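PDB 4CH7: siroheme decarboxylase from Hydrogenobacter thermophilus, which catalyses the decarboxylation of siroheme to 12,18-didecarboxysiroheme in heme d1 biosynthesis, releasing two molecules of carbon dioxide. Local coordinates for residues Phe84-Gly90 and Glu323-Trp327; Thr166-Glu172 and Glu213-Leu217; Arg174-Thr179 and Tyr193-Met199. All coordinates share one frame. Residue numbers count along the deposited sequence, not the author numbering.

Contact 1: residues Phe84-Gly90 and Glu323-Trp327; sequences FVNACPG and EFERW
W327 lays one face of its indole over C88 and P89. C88 CB sits 3.5 Å from W327 CZ2, and C88 SG lies 3.8 Å from the centroid of the six-membered ring, 17° off its normal: a sulfur-aromatic contact over the face. P89 CD makes a CH-pi contact with the five-membered ring, 3.9 Å from its centroid and 3.6 Å from W327 CG. The segment 84-90 is the end of helix 75-87 and the loop that leads to strand 91-97. C88 leaves helical geometry with psi of 122°. The segment 323-327 is the first turn of the C-terminal helix 323-335. In register, P89 CA is 5.3 Å from F324 CA, and C88 CA is 6.7 Å from W327 CA. C88, F324 and W327 are all chi1 t, with both aromatic chi2 angles near 90°. P89 packs on the helix start, its CG 3.4 Å from E323 O and 3.7 Å from F324 CA. F324 CE1 reaches C88 SG at 3.6 Å, and F324 CD1 lies 3.8 Å from G90 N, which is at the ring edge. A87 O is 3.5 Å from W327 CD1. F84 CZ is 4.4 Å from W327 CZ2. M123 of helix 116-126 also touches F84, C88 and W327. The contact docks the C-terminal helix on a helix-to-strand loop of the first AsnC-like ligand-binding domain; strand 91-97, which follows this loop, carries H93, the inferred active-site residue. Its chemistry is aromatic, sulfur and proline packing, so close shape fit rather than polar pairing defines the interface.

Contact 2: residues Thr166-Glu172 and Glu213-Leu217; sequences TPLTEEE and ERGVL
A salt bridge joins R214 to E172: R214 NH1 donates to E172 OE2 at 2.8 Å, with the carboxylate oxygen near the guanidinium plane. R214 reaches it with chi1 m, chi2 t and chi3 p; E172 is chi1 m, chi2 t. The other oxygen, E172 OE1, accepts from T169 N at 2.9 Å, and E172 N donates to T169 OG1 at 3.2 Å. This is a capping box, with T169 as N-cap of helix 170-179. One water donates to P167 O and E172 OE1, both at 2.6 Å, and accepts a weak bond from R214 NH2 at 3.1 Å. E172 thus completes the capping box of its own helix through OE1 and N, and its OE2 ties that helix to R214, at the C-terminal side of helix 201-213. Helix 170-179 opens the second NirDL-like helix-turn-helix domain, and helix 201-213 is the last helix of that domain. G215 follows with positive phi (84°) in a Schellman motif, and L217 starts strand 217-222. The backbones stay well apart, and side chains span the gap: the nearest CA pair is T166 and R214, at 8.9 Å. T166-T169 are extended, and T166 O lies 3.5 Å from R214 NH2. L168 CD1 packs 4.0 Å from R214 NH2. L168 CD2 lies 4.4 Å from V216 CG1, and L62 touches both L168 and V216.

Contact 3: residues Arg174-Thr179 and Tyr193-Met199; sequences RIVSIT and YAKRLRM
Apolar packing dominates between the end of helix 170-179 and the end of helix 191-196. The CA atoms of I175 and L197 are 7.3 Å apart, and those of T179 and Y193 7.0 Å. I178 points at the other segment with chi1 p and chi2 t. Its CD1 lies 3.6 Å from L197 CG and 3.8 Å from Y193 CD1. I175 CG1 meets L197 CD1 at 3.8 Å, and I175 CD1 lies 4.4 Å from CE of selenomethionine M199. R174 CB is 4.2 Å from L197 CD2. L204 of helix 201-213 touches Y193 and L197.

Ring and guanidinium faces add to this. T179 CG2 makes a CH-pi contact over the Y193 ring, 4.1 Å from its centroid. I178 CG2 sits over one face of the R196 guanidinium, 3.7 Å from R196 NH2.

Polar links are few. A water donates to I178 O at 2.7 Å and makes a weak bond with Y193 OH at 3.4 Å. T179 OG1, chi1 p, donates to I175 O of its own helix at 2.5 Å and also bonds Y57 OH.

After helix 191-196, R198 turns to positive phi (58°) in a Schellman motif; M199 N bonds A194 O at 2.9 Å and R198 N bonds K195 O at 3.0 Å. The chain then turns into helix 201-213. Packing of the first helix against the second, with the third touching both, is typical of the three-helix core of a helix-turn-helix domain.

Overall arrangement
Contacts 2 and 3 belong to the second helix-turn-helix domain and share helix 170-179. Contact 2 holds its beginning, contact 3 its later turns. They touch, through E171 on M199 and L168 on V176, with centres about 14 Å apart. Contact 1 is separate, its centre about 24 Å from each of theirs. It joins the first AsnC-like ligand-binding domain to the C-terminal helix, and both other contacts are nested in the loop it closes. All three are partly buried. Contact 3 lies farthest from the chain centre, yet is mainly apolar. Contact 1 relies on one face of a tryptophan, with sulfur and proline against it. Contact 2 buries the least area and is the one with a direct salt bridge.

Contact 1: residues Phe84-Gly90 and Glu323-Trp327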
# COMPACT_ATOMS: atom_id res chain seq x y z
N PHE A 84 2.61 2.95 -20.03
CA PHE A 84 3.88 3.56 -19.65
C PHE A 84 4.01 3.60 -18.13
O PHE A 84 5.06 3.26 -17.57
CB PHE A 84 4.00 4.98 -20.22
CG PHE A 84 5.21 5.73 -19.72
CD1 PHE A 84 6.45 5.54 -20.31
CD2 PHE A 84 5.10 6.62 -18.66
CE1 PHE A 84 7.57 6.22 -19.85
CE2 PHE A 84 6.21 7.31 -18.20
CZ PHE A 84 7.44 7.11 -18.79
N VAL A 85 2.93 4.01 -17.47
CA VAL A 85 2.89 4.09 -16.01
C VAL A 85 3.12 2.73 -15.37
O VAL A 85 3.92 2.60 -14.44
CB VAL A 85 1.54 4.67 -15.53
CG1 VAL A 85 1.45 4.61 -14.02
CG2 VAL A 85 1.38 6.10 -16.01
N ASN A 86 2.42 1.72 -15.87
CA ASN A 86 2.53 0.35 -15.37
C ASN A 86 3.96 -0.18 -15.42
O ASN A 86 4.36 -0.99 -14.58
CB ASN A 86 1.60 -0.58 -16.15
CG ASN A 86 0.14 -0.18 -16.05
OD1 ASN A 86 -0.30 0.34 -15.03
ND2 ASN A 86 -0.61 -0.42 -17.11
N ALA A 87 4.72 0.27 -16.40
CA ALA A 87 6.12 -0.14 -16.56
C ALA A 87 6.98 0.25 -15.36
O ALA A 87 7.94 -0.44 -15.03
CB ALA A 87 6.70 0.46 -17.84
N CYS A 88 6.62 1.35 -14.70
CA CYS A 88 7.35 1.78 -13.51
C CYS A 88 7.17 0.81 -12.36
O CYS A 88 6.05 0.54 -11.93
CB CYS A 88 6.90 3.18 -13.09
SG CYS A 88 7.78 3.81 -11.63
N PRO A 89 8.29 0.27 -11.85
CA PRO A 89 8.31 -0.69 -10.74
C PRO A 89 7.83 -0.05 -9.44
O PRO A 89 7.49 -0.77 -8.50
CB PRO A 89 9.79 -1.06 -10.62
CG PRO A 89 10.39 -0.71 -11.96
CD PRO A 89 9.64 0.51 -12.39
N GLY A 90 7.81 1.28 -9.39
CA GLY A 90 7.36 1.99 -8.21
C GLY A 90 5.88 2.31 -8.19
O GLY A 90 5.36 2.85 -7.21
N GLU A 323 15.40 -2.94 -10.10
CA GLU A 323 14.62 -2.71 -11.31
C GLU A 323 14.02 -1.31 -11.46
O GLU A 323 13.70 -0.90 -12.57
CB GLU A 323 13.54 -3.79 -11.49
CG GLU A 323 12.50 -3.83 -10.39
CD GLU A 323 11.45 -4.91 -10.62
OE1 GLU A 323 11.43 -5.49 -11.72
OE2 GLU A 323 10.66 -5.17 -9.68
N PHE A 324 13.86 -0.58 -10.36
CA PHE A 324 13.37 0.80 -10.46
C PHE A 324 14.44 1.69 -11.07
O PHE A 324 14.18 2.42 -12.03
CB PHE A 324 12.95 1.37 -9.11
CG PHE A 324 12.46 2.80 -9.19
CD1 PHE A 324 11.12 3.07 -9.46
CD2 PHE A 324 13.33 3.87 -9.02
CE1 PHE A 324 10.66 4.38 -9.54
CE2 PHE A 324 12.89 5.18 -9.11
CZ PHE A 324 11.55 5.43 -9.37
N GLU A 325 15.63 1.65 -10.48
CA GLU A 325 16.75 2.45 -10.94
C GLU A 325 17.03 2.19 -12.41
O GLU A 325 17.17 3.13 -13.20
CB GLU A 325 17.99 2.15 -10.10
CG GLU A 325 19.25 2.88 -10.54
CD GLU A 325 20.46 2.51 -9.71
OE1 GLU A 325 20.37 2.57 -8.46
OE2 GLU A 325 21.51 2.17 -10.30
N ARG A 326 17.08 0.92 -12.78
CA ARG A 326 17.29 0.52 -14.17
C ARG A 326 16.17 1.05 -15.06
O ARG A 326 16.42 1.52 -16.17
CB ARG A 326 17.38 -1.01 -14.27
CG ARG A 326 17.48 -1.52 -15.69
CD ARG A 326 17.80 -3.01 -15.73
NE ARG A 326 16.97 -3.77 -14.80
CZ ARG A 326 15.70 -4.11 -15.02
NH1 ARG A 326 15.10 -3.73 -16.14
NH2 ARG A 326 15.03 -4.81 -14.12
N TRP A 327 14.94 0.99 -14.57
CA TRP A 327 13.81 1.59 -15.27
C TRP A 327 13.99 3.10 -15.36
O TRP A 327 13.65 3.70 -16.38
CB TRP A 327 12.49 1.28 -14.55
CG TRP A 327 11.33 2.04 -15.13
CD1 TRP A 327 10.55 1.65 -16.18
CD2 TRP A 327 10.84 3.31 -14.70
NE1 TRP A 327 9.59 2.61 -16.43
CE2 TRP A 327 9.75 3.64 -15.54
CE3 TRP A 327 11.21 4.21 -13.70
CZ2 TRP A 327 9.03 4.83 -15.39
CZ3 TRP A 327 10.49 5.38 -13.55
CH2 TRP A 327 9.42 5.68 -14.40

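Contact 2: residues Thr166-Glu172 and Glu213-Leu217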
# COMPACT_ATOMS: atom_id res chain seq x y z
N THR A 166 15.21 7.09 10.25
CA THR A 166 16.65 6.95 10.14
C THR A 166 16.93 6.17 8.86
O THR A 166 16.38 5.09 8.66
CB THR A 166 17.25 6.19 11.34
OG1 THR A 166 16.98 6.91 12.55
CG2 THR A 166 18.76 6.05 11.17
N PRO A 167 17.78 6.74 7.98
CA PRO A 167 18.16 6.08 6.73
C PRO A 167 18.65 4.65 6.97
O PRO A 167 19.50 4.43 7.84
CB PRO A 167 19.31 6.95 6.23
CG PRO A 167 18.99 8.31 6.74
CD PRO A 167 18.37 8.08 8.10
N LEU A 168 18.11 3.70 6.22
CA LEU A 168 18.48 2.31 6.39
C LEU A 168 19.87 2.03 5.85
O LEU A 168 20.25 2.53 4.79
CB LEU A 168 17.45 1.38 5.72
CG LEU A 168 16.25 0.92 6.55
CD1 LEU A 168 15.45 2.10 7.06
CD2 LEU A 168 15.37 -0.03 5.75
N THR A 169 20.64 1.24 6.59
CA THR A 169 21.94 0.79 6.12
C THR A 169 21.72 -0.20 4.98
O THR A 169 20.61 -0.68 4.78
CB THR A 169 22.74 0.10 7.24
OG1 THR A 169 22.12 -1.14 7.59
CG2 THR A 169 22.83 0.99 8.46
N GLU A 170 22.78 -0.50 4.23
CA GLU A 170 22.67 -1.44 3.12
C GLU A 170 22.38 -2.85 3.62
O GLU A 170 21.85 -3.67 2.87
CB GLU A 170 23.95 -1.41 2.28
CG GLU A 170 24.27 -0.04 1.70
CD GLU A 170 23.24 0.43 0.69
OE1 GLU A 170 22.76 -0.40 -0.11
OE2 GLU A 170 22.93 1.64 0.68
N GLU A 171 22.72 -3.13 4.87
CA GLU A 171 22.40 -4.42 5.48
C GLU A 171 20.90 -4.53 5.75
O GLU A 171 20.28 -5.55 5.44
CB GLU A 171 23.18 -4.63 6.78
CG GLU A 171 22.91 -5.98 7.44
CD GLU A 171 23.69 -6.17 8.72
OE1 GLU A 171 23.26 -5.64 9.76
OE2 GLU A 171 24.72 -6.87 8.68
N GLU A 172 20.33 -3.47 6.32
CA GLU A 172 18.90 -3.41 6.59
C GLU A 172 18.10 -3.46 5.28
O GLU A 172 17.01 -4.01 5.24
CB GLU A 172 18.55 -2.16 7.39
CG GLU A 172 19.12 -2.15 8.82
CD GLU A 172 19.00 -0.80 9.49
OE1 GLU A 172 19.15 0.23 8.80
OE2 GLU A 172 18.76 -0.76 10.72
N GLU A 213 10.85 -2.02 16.71
CA GLU A 213 10.89 -0.98 17.74
C GLU A 213 10.85 0.40 17.09
O GLU A 213 10.26 1.34 17.62
CB GLU A 213 12.16 -1.11 18.58
CG GLU A 213 12.28 -2.41 19.34
CD GLU A 213 13.73 -2.75 19.66
OE1 GLU A 213 14.56 -1.82 19.71
OE2 GLU A 213 14.03 -3.95 19.86
N ARG A 214 11.49 0.51 15.92
CA ARG A 214 11.56 1.77 15.20
C ARG A 214 10.33 1.99 14.31
O ARG A 214 10.16 3.06 13.73
CB ARG A 214 12.83 1.83 14.35
CG ARG A 214 14.12 1.95 15.17
CD ARG A 214 15.33 1.49 14.38
NE ARG A 214 15.39 2.10 13.05
CZ ARG A 214 16.26 1.76 12.11
NH1 ARG A 214 17.15 0.81 12.33
NH2 ARG A 214 16.24 2.37 10.93
N GLY A 215 9.49 0.97 14.21
CA GLY A 215 8.28 1.07 13.40
C GLY A 215 8.51 0.79 11.93
O GLY A 215 7.57 0.80 11.14
N VAL A 216 9.77 0.57 11.56
CA VAL A 216 10.12 0.22 10.19
C VAL A 216 9.44 -1.09 9.82
O VAL A 216 8.90 -1.24 8.72
CB VAL A 216 11.64 0.05 10.03
CG1 VAL A 216 12.00 -0.18 8.57
CG2 VAL A 216 12.37 1.27 10.56
N LEU A 217 9.46 -2.03 10.76
CA LEU A 217 8.69 -3.26 10.64
C LEU A 217 7.41 -3.13 11.46
O LEU A 217 7.46 -3.01 12.68
CB LEU A 217 9.51 -4.46 11.13
CG LEU A 217 8.82 -5.83 11.06
CD1 LEU A 217 8.43 -6.14 9.63
CD2 LEU A 217 9.72 -6.93 11.61
O HOH W 1 19.10 2.66 9.74

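Contact 3: residues Arg174-Thr179 and Tyr193-Met199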
# COMPACT_ATOMS: atom_id res chain seq x y z
N ARG A 174 19.10 -5.10 2.54
CA ARG A 174 19.17 -6.51 2.16
C ARG A 174 18.19 -7.34 3.00
O ARG A 174 17.52 -8.22 2.47
CB ARG A 174 20.58 -7.05 2.34
CG ARG A 174 21.62 -6.47 1.40
CD ARG A 174 22.91 -7.28 1.43
NE ARG A 174 23.44 -7.43 2.79
CZ ARG A 174 24.33 -6.61 3.34
NH1 ARG A 174 24.79 -5.58 2.65
NH2 ARG A 174 24.76 -6.82 4.58
N ILE A 175 18.14 -7.05 4.29
CA ILE A 175 17.21 -7.71 5.21
C ILE A 175 15.77 -7.54 4.72
O ILE A 175 15.05 -8.53 4.54
CB ILE A 175 17.34 -7.15 6.64
CG1 ILE A 175 18.63 -7.64 7.29
CG2 ILE A 175 16.15 -7.58 7.49
CD1 ILE A 175 18.85 -7.10 8.70
N VAL A 176 15.36 -6.29 4.51
CA VAL A 176 14.04 -5.99 3.95
C VAL A 176 13.85 -6.67 2.60
O VAL A 176 12.79 -7.25 2.33
CB VAL A 176 13.82 -4.47 3.82
CG1 VAL A 176 12.53 -4.18 3.06
CG2 VAL A 176 13.78 -3.82 5.18
N SER A 177 14.88 -6.60 1.76
CA SER A 177 14.84 -7.17 0.41
C SER A 177 14.45 -8.64 0.38
O SER A 177 13.57 -9.04 -0.40
CB SER A 177 16.19 -6.97 -0.28
OG SER A 177 16.24 -7.66 -1.51
N ILE A 178 15.09 -9.45 1.22
CA ILE A 178 14.89 -10.90 1.19
C ILE A 178 13.78 -11.40 2.11
O ILE A 178 13.32 -12.54 1.96
CB ILE A 178 16.19 -11.66 1.53
CG1 ILE A 178 16.45 -11.66 3.04
CG2 ILE A 178 17.38 -11.08 0.77
CD1 ILE A 178 17.28 -12.83 3.51
N THR A 179 13.34 -10.57 3.05
CA THR A 179 12.30 -10.97 4.01
C THR A 179 10.89 -10.53 3.61
O THR A 179 9.91 -11.08 4.10
CB THR A 179 12.59 -10.45 5.43
OG1 THR A 179 12.72 -9.02 5.41
CG2 THR A 179 13.86 -11.07 5.99
N TYR A 193 16.71 -17.35 5.71
CA TYR A 193 16.99 -15.92 5.60
C TYR A 193 18.33 -15.58 6.24
O TYR A 193 19.15 -14.87 5.67
CB TYR A 193 15.89 -15.10 6.28
CG TYR A 193 14.57 -15.06 5.55
CD1 TYR A 193 14.50 -15.30 4.18
CD2 TYR A 193 13.39 -14.77 6.22
CE1 TYR A 193 13.29 -15.25 3.51
CE2 TYR A 193 12.18 -14.72 5.55
CZ TYR A 193 12.13 -14.96 4.20
OH TYR A 193 10.93 -14.91 3.53
N ALA A 194 18.54 -16.10 7.45
CA ALA A 194 19.76 -15.86 8.20
C ALA A 194 20.99 -16.40 7.48
O ALA A 194 22.04 -15.74 7.45
CB ALA A 194 19.64 -16.45 9.60
N LYS A 195 20.88 -17.60 6.93
CA LYS A 195 21.97 -18.20 6.16
C LYS A 195 22.32 -17.33 4.95
O LYS A 195 23.50 -17.11 4.65
CB LYS A 195 21.59 -19.61 5.69
CG LYS A 195 21.49 -20.65 6.80
CD LYS A 195 21.20 -22.02 6.22
CE LYS A 195 20.96 -23.06 7.30
NZ LYS A 195 22.17 -23.29 8.15
N ARG A 196 21.30 -16.85 4.25
CA ARG A 196 21.49 -15.99 3.08
C ARG A 196 22.15 -14.67 3.48
O ARG A 196 22.95 -14.12 2.73
CB ARG A 196 20.16 -15.72 2.38
CG ARG A 196 19.57 -16.92 1.65
CD ARG A 196 18.14 -16.65 1.18
NE ARG A 196 18.07 -15.60 0.17
CZ ARG A 196 16.94 -15.14 -0.36
NH1 ARG A 196 15.77 -15.64 0.03
NH2 ARG A 196 16.97 -14.18 -1.28
N LEU A 197 21.80 -14.17 4.67
CA LEU A 197 22.36 -12.93 5.17
C LEU A 197 23.71 -13.14 5.85
O LEU A 197 24.31 -12.19 6.36
CB LEU A 197 21.38 -12.25 6.13
CG LEU A 197 20.10 -11.76 5.45
CD1 LEU A 197 19.06 -11.33 6.47
CD2 LEU A 197 20.42 -10.63 4.49
N ARG A 198 24.18 -14.39 5.84
CA ARG A 198 25.46 -14.76 6.44
C ARG A 198 25.52 -14.41 7.93
O ARG A 198 26.56 -13.97 8.43
CB ARG A 198 26.63 -14.09 5.70
CG ARG A 198 26.67 -14.39 4.21
CD ARG A 198 27.04 -15.84 3.94
NE ARG A 198 27.37 -16.06 2.54
CZ ARG A 198 26.53 -16.55 1.64
NH1 ARG A 198 25.30 -16.89 1.99
NH2 ARG A 198 26.92 -16.70 0.38
N MSE A 199 24.40 -14.59 8.62
CA MSE A 199 24.34 -14.32 10.05
C MSE A 199 23.53 -15.40 10.76
O MSE A 199 22.89 -16.23 10.11
CB MSE A 199 23.77 -12.92 10.32
CG MSE A 199 22.35 -12.69 9.81
SE MSE A 199 21.61 -10.97 10.33
CE MSE A 199 22.30 -9.87 8.89
O HOH W 2 11.04 -13.10 0.68